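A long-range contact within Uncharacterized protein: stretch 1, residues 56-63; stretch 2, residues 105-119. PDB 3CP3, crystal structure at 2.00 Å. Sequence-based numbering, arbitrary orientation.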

# COMPACT_ATOMS: atom_id res chain seq x y z
N PRO A 56 1.90 -9.03 -18.70
CA PRO A 56 2.26 -9.50 -17.36
C PRO A 56 1.01 -9.83 -16.53
O PRO A 56 -0.02 -9.16 -16.68
CB PRO A 56 3.02 -8.31 -16.75
CG PRO A 56 2.55 -7.11 -17.53
CD PRO A 56 2.36 -7.64 -18.93
N ARG A 57 1.11 -10.85 -15.70
CA ARG A 57 0.03 -11.26 -14.81
C ARG A 57 0.58 -11.50 -13.43
O ARG A 57 1.66 -12.05 -13.29
CB ARG A 57 -0.62 -12.57 -15.34
CG ARG A 57 -1.45 -12.31 -16.59
CD ARG A 57 -2.35 -13.46 -16.96
NE ARG A 57 -1.57 -14.67 -17.09
CZ ARG A 57 -2.02 -15.82 -17.58
NH1 ARG A 57 -3.28 -15.93 -18.02
NH2 ARG A 57 -1.19 -16.86 -17.61
N VAL A 58 -0.17 -11.12 -12.41
CA VAL A 58 0.16 -11.46 -11.02
C VAL A 58 -0.83 -12.45 -10.48
O VAL A 58 -2.05 -12.25 -10.65
CB VAL A 58 0.06 -10.19 -10.10
CG1 VAL A 58 0.28 -10.53 -8.61
CG2 VAL A 58 1.05 -9.17 -10.59
N TYR A 59 -0.34 -13.48 -9.79
CA TYR A 59 -1.23 -14.38 -9.05
C TYR A 59 -0.99 -14.27 -7.57
O TYR A 59 0.16 -14.17 -7.12
CB TYR A 59 -0.94 -15.84 -9.43
CG TYR A 59 -1.39 -16.18 -10.82
CD1 TYR A 59 -2.72 -16.54 -11.07
CD2 TYR A 59 -0.50 -16.13 -11.88
CE1 TYR A 59 -3.14 -16.85 -12.37
CE2 TYR A 59 -0.93 -16.48 -13.19
CZ TYR A 59 -2.24 -16.80 -13.41
OH TYR A 59 -2.67 -17.15 -14.67
N PHE A 60 -2.08 -14.35 -6.81
CA PHE A 60 -2.01 -14.50 -5.38
C PHE A 60 -3.18 -15.39 -4.93
O PHE A 60 -3.98 -15.81 -5.75
CB PHE A 60 -1.96 -13.09 -4.70
CG PHE A 60 -3.21 -12.27 -4.88
CD1 PHE A 60 -4.25 -12.37 -3.95
CD2 PHE A 60 -3.37 -11.42 -5.95
CE1 PHE A 60 -5.40 -11.59 -4.10
CE2 PHE A 60 -4.54 -10.69 -6.15
CZ PHE A 60 -5.55 -10.76 -5.22
N ARG A 61 -3.18 -15.78 -3.65
CA ARG A 61 -4.23 -16.60 -3.11
C ARG A 61 -5.08 -15.85 -2.16
O ARG A 61 -4.60 -15.00 -1.46
CB ARG A 61 -3.63 -17.74 -2.33
CG ARG A 61 -2.93 -18.70 -3.18
CD ARG A 61 -1.86 -19.38 -2.38
NE ARG A 61 -1.50 -20.59 -3.08
CZ ARG A 61 -0.58 -21.45 -2.69
NH1 ARG A 61 -0.34 -22.53 -3.43
NH2 ARG A 61 0.08 -21.24 -1.55
N THR A 62 -6.35 -16.24 -2.09
CA THR A 62 -7.27 -15.74 -1.09
C THR A 62 -7.92 -16.91 -0.36
O THR A 62 -8.61 -17.73 -0.98
CB THR A 62 -8.38 -14.81 -1.70
OG1 THR A 62 -8.98 -15.41 -2.86
CG2 THR A 62 -7.80 -13.54 -2.11
N ALA A 63 -7.64 -17.02 0.95
CA ALA A 63 -8.39 -17.97 1.77
C ALA A 63 -9.78 -17.43 2.02
O ALA A 63 -10.73 -18.16 1.83
CB ALA A 63 -7.69 -18.25 3.11
N GLU A 105 -7.08 -25.78 -16.02
CA GLU A 105 -5.68 -25.61 -16.50
C GLU A 105 -4.93 -24.40 -15.92
O GLU A 105 -3.73 -24.47 -15.71
CB GLU A 105 -5.60 -25.62 -18.03
CG GLU A 105 -4.18 -25.36 -18.64
CD GLU A 105 -3.09 -26.38 -18.21
OE1 GLU A 105 -2.07 -25.91 -17.62
OE2 GLU A 105 -3.24 -27.63 -18.48
N GLU A 106 -5.62 -23.30 -15.67
CA GLU A 106 -4.92 -22.10 -15.18
C GLU A 106 -4.57 -22.15 -13.65
O GLU A 106 -3.44 -21.82 -13.27
CB GLU A 106 -5.65 -20.81 -15.57
CG GLU A 106 -4.89 -19.57 -15.11
CD GLU A 106 -5.57 -18.26 -15.47
OE1 GLU A 106 -6.42 -18.29 -16.38
OE2 GLU A 106 -5.22 -17.21 -14.83
N ALA A 107 -5.52 -22.53 -12.78
CA ALA A 107 -5.20 -22.94 -11.39
C ALA A 107 -3.97 -23.87 -11.23
O ALA A 107 -3.11 -23.67 -10.34
CB ALA A 107 -6.41 -23.59 -10.74
N ARG A 108 -3.91 -24.90 -12.08
CA ARG A 108 -2.82 -25.87 -12.10
C ARG A 108 -1.47 -25.22 -12.46
O ARG A 108 -0.45 -25.42 -11.79
CB ARG A 108 -3.19 -26.99 -13.08
CG ARG A 108 -2.25 -28.14 -13.14
CD ARG A 108 -2.84 -29.32 -13.95
NE ARG A 108 -4.23 -29.68 -13.59
CZ ARG A 108 -5.26 -29.82 -14.45
NH1 ARG A 108 -5.10 -29.66 -15.77
NH2 ARG A 108 -6.47 -30.15 -13.99
N HIS A 109 -1.49 -24.45 -13.53
CA HIS A 109 -0.41 -23.55 -13.91
C HIS A 109 0.03 -22.55 -12.79
O HIS A 109 1.20 -22.47 -12.47
CB HIS A 109 -0.81 -22.79 -15.19
CG HIS A 109 0.07 -21.63 -15.49
ND1 HIS A 109 1.40 -21.77 -15.82
CD2 HIS A 109 -0.17 -20.30 -15.43
CE1 HIS A 109 1.93 -20.58 -15.98
NE2 HIS A 109 1.00 -19.67 -15.77
N ALA A 110 -0.91 -21.83 -12.20
CA ALA A 110 -0.60 -20.90 -11.10
C ALA A 110 0.11 -21.62 -9.93
O ALA A 110 1.02 -21.07 -9.31
CB ALA A 110 -1.84 -20.22 -10.62
N ASP A 111 -0.28 -22.87 -9.69
CA ASP A 111 0.30 -23.70 -8.63
C ASP A 111 1.75 -24.16 -8.86
O ASP A 111 2.35 -24.79 -7.98
CB ASP A 111 -0.59 -24.91 -8.38
CG ASP A 111 -0.55 -25.37 -6.94
OD1 ASP A 111 -0.75 -24.53 -6.04
OD2 ASP A 111 -0.31 -26.57 -6.71
N THR A 112 2.32 -23.86 -10.03
CA THR A 112 3.71 -24.26 -10.32
C THR A 112 4.68 -23.08 -10.19
O THR A 112 5.90 -23.22 -10.38
CB THR A 112 3.87 -24.85 -11.74
OG1 THR A 112 3.57 -23.82 -12.70
CG2 THR A 112 2.93 -26.01 -11.95
N LEU A 113 4.13 -21.92 -9.85
CA LEU A 113 4.88 -20.68 -9.89
C LEU A 113 5.68 -20.35 -8.63
O LEU A 113 6.41 -19.37 -8.61
CB LEU A 113 3.96 -19.52 -10.26
CG LEU A 113 3.31 -19.65 -11.66
CD1 LEU A 113 2.35 -18.50 -11.89
CD2 LEU A 113 4.35 -19.72 -12.78
N GLY A 114 5.54 -21.16 -7.59
CA GLY A 114 6.34 -21.03 -6.37
C GLY A 114 5.79 -20.09 -5.30
O GLY A 114 6.57 -19.45 -4.57
N LEU A 115 4.46 -19.98 -5.18
CA LEU A 115 3.87 -19.28 -4.03
C LEU A 115 4.09 -20.11 -2.78
O LEU A 115 4.11 -21.33 -2.86
CB LEU A 115 2.38 -19.08 -4.22
CG LEU A 115 1.90 -18.05 -5.22
CD1 LEU A 115 0.48 -18.39 -5.63
CD2 LEU A 115 1.97 -16.64 -4.61
N LYS A 116 4.23 -19.47 -1.63
CA LYS A 116 4.47 -20.21 -0.39
C LYS A 116 3.28 -21.12 -0.01
O LYS A 116 2.16 -20.66 0.08
CB LYS A 116 4.80 -19.25 0.76
CG LYS A 116 6.23 -18.69 0.74
CD LYS A 116 6.27 -17.29 0.14
CE LYS A 116 7.65 -16.65 0.29
NZ LYS A 116 8.57 -17.11 -0.78
N PRO A 117 3.53 -22.43 0.21
CA PRO A 117 2.41 -23.28 0.64
C PRO A 117 1.71 -22.78 1.92
O PRO A 117 2.37 -22.30 2.85
CB PRO A 117 3.08 -24.64 0.90
CG PRO A 117 4.33 -24.61 0.06
CD PRO A 117 4.79 -23.19 0.10
N TRP A 118 0.40 -22.88 1.95
CA TRP A 118 -0.34 -22.56 3.16
C TRP A 118 -0.50 -23.79 4.07
O TRP A 118 0.08 -24.85 3.79
CB TRP A 118 -1.70 -21.96 2.79
CG TRP A 118 -1.64 -20.50 2.42
CD1 TRP A 118 -0.55 -19.67 2.52
CD2 TRP A 118 -2.72 -19.69 1.94
NE1 TRP A 118 -0.88 -18.40 2.11
CE2 TRP A 118 -2.20 -18.38 1.75
CE3 TRP A 118 -4.06 -19.95 1.64
CZ2 TRP A 118 -2.99 -17.33 1.27
CZ3 TRP A 118 -4.84 -18.90 1.17
CH2 TRP A 118 -4.31 -17.61 0.99
N LEU A 119 -1.23 -23.64 5.17
CA LEU A 119 -1.66 -24.80 5.93
C LEU A 119 -2.57 -25.65 5.03
O LEU A 119 -3.53 -25.12 4.45
CB LEU A 119 -2.39 -24.41 7.23
CG LEU A 119 -1.69 -24.30 8.59
CD1 LEU A 119 -2.75 -24.40 9.69
CD2 LEU A 119 -0.59 -25.35 8.83

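The shortest hydrogen bond joins Tyr-59 OH, as donor, to Glu-106 OE2 at 2.6 Å. The carboxylate oxygen lies near the plane of the phenol ring. The same oxygen forms a long salt bridge with Arg-57, its distance from Arg-57 NH1 being 3.9 Å; because it sits over the guanidinium face, no N-H points at it and the attraction is one of charge alone. Farther along the strand, Arg-61 NH1 approaches Asp-111 OD1 at 3.3 Å, a salt bridge whose hydrogen bond is weak, with an N-H...O angle of 132°. Proximity by itself is not enough: Arg-61 NH2 lies 2.7 Å from Lys-116 O, yet the angle is too poor for a hydrogen bond.

Packing completes the contact. Ala-110 CB stands over one face of the Tyr-59 ring, 4.0 Å from the centroid of that ring, in a CH-π arrangement, while Leu-113 CD1 comes within 3.7 Å of Tyr-59 CD2. Arg-61 uses its aliphatic portion as well as its charge: its CD lies 4.2 Å from the centroid of the Trp-118 six-membered ring, almost on the ring normal. Leu-115 CD1 covers one face of the Arg-61 guanidinium, 3.9 Å from Arg-61 NE. After Thr-62, Ala-63 CB meets Trp-118 CZ3 at 3.5 Å, while Ala-63 N lies at the indole edge, 3.4 Å from Trp-118 CZ3.

Alternation along a β-strand gives a neighbouring segment every second side chain, and this contact is a clear example. Arg-57, Tyr-59, Arg-61 and Ala-63 direct their CA-to-CB bonds toward the second stretch, whereas Val-58, Phe-60 and Thr-62 point away. The strand and helix axes lie at 90°. Arg-57 and Tyr-59 reach the helix, Tyr-59 also reaches Leu-113, and Arg-61 meets residues after Ala-110.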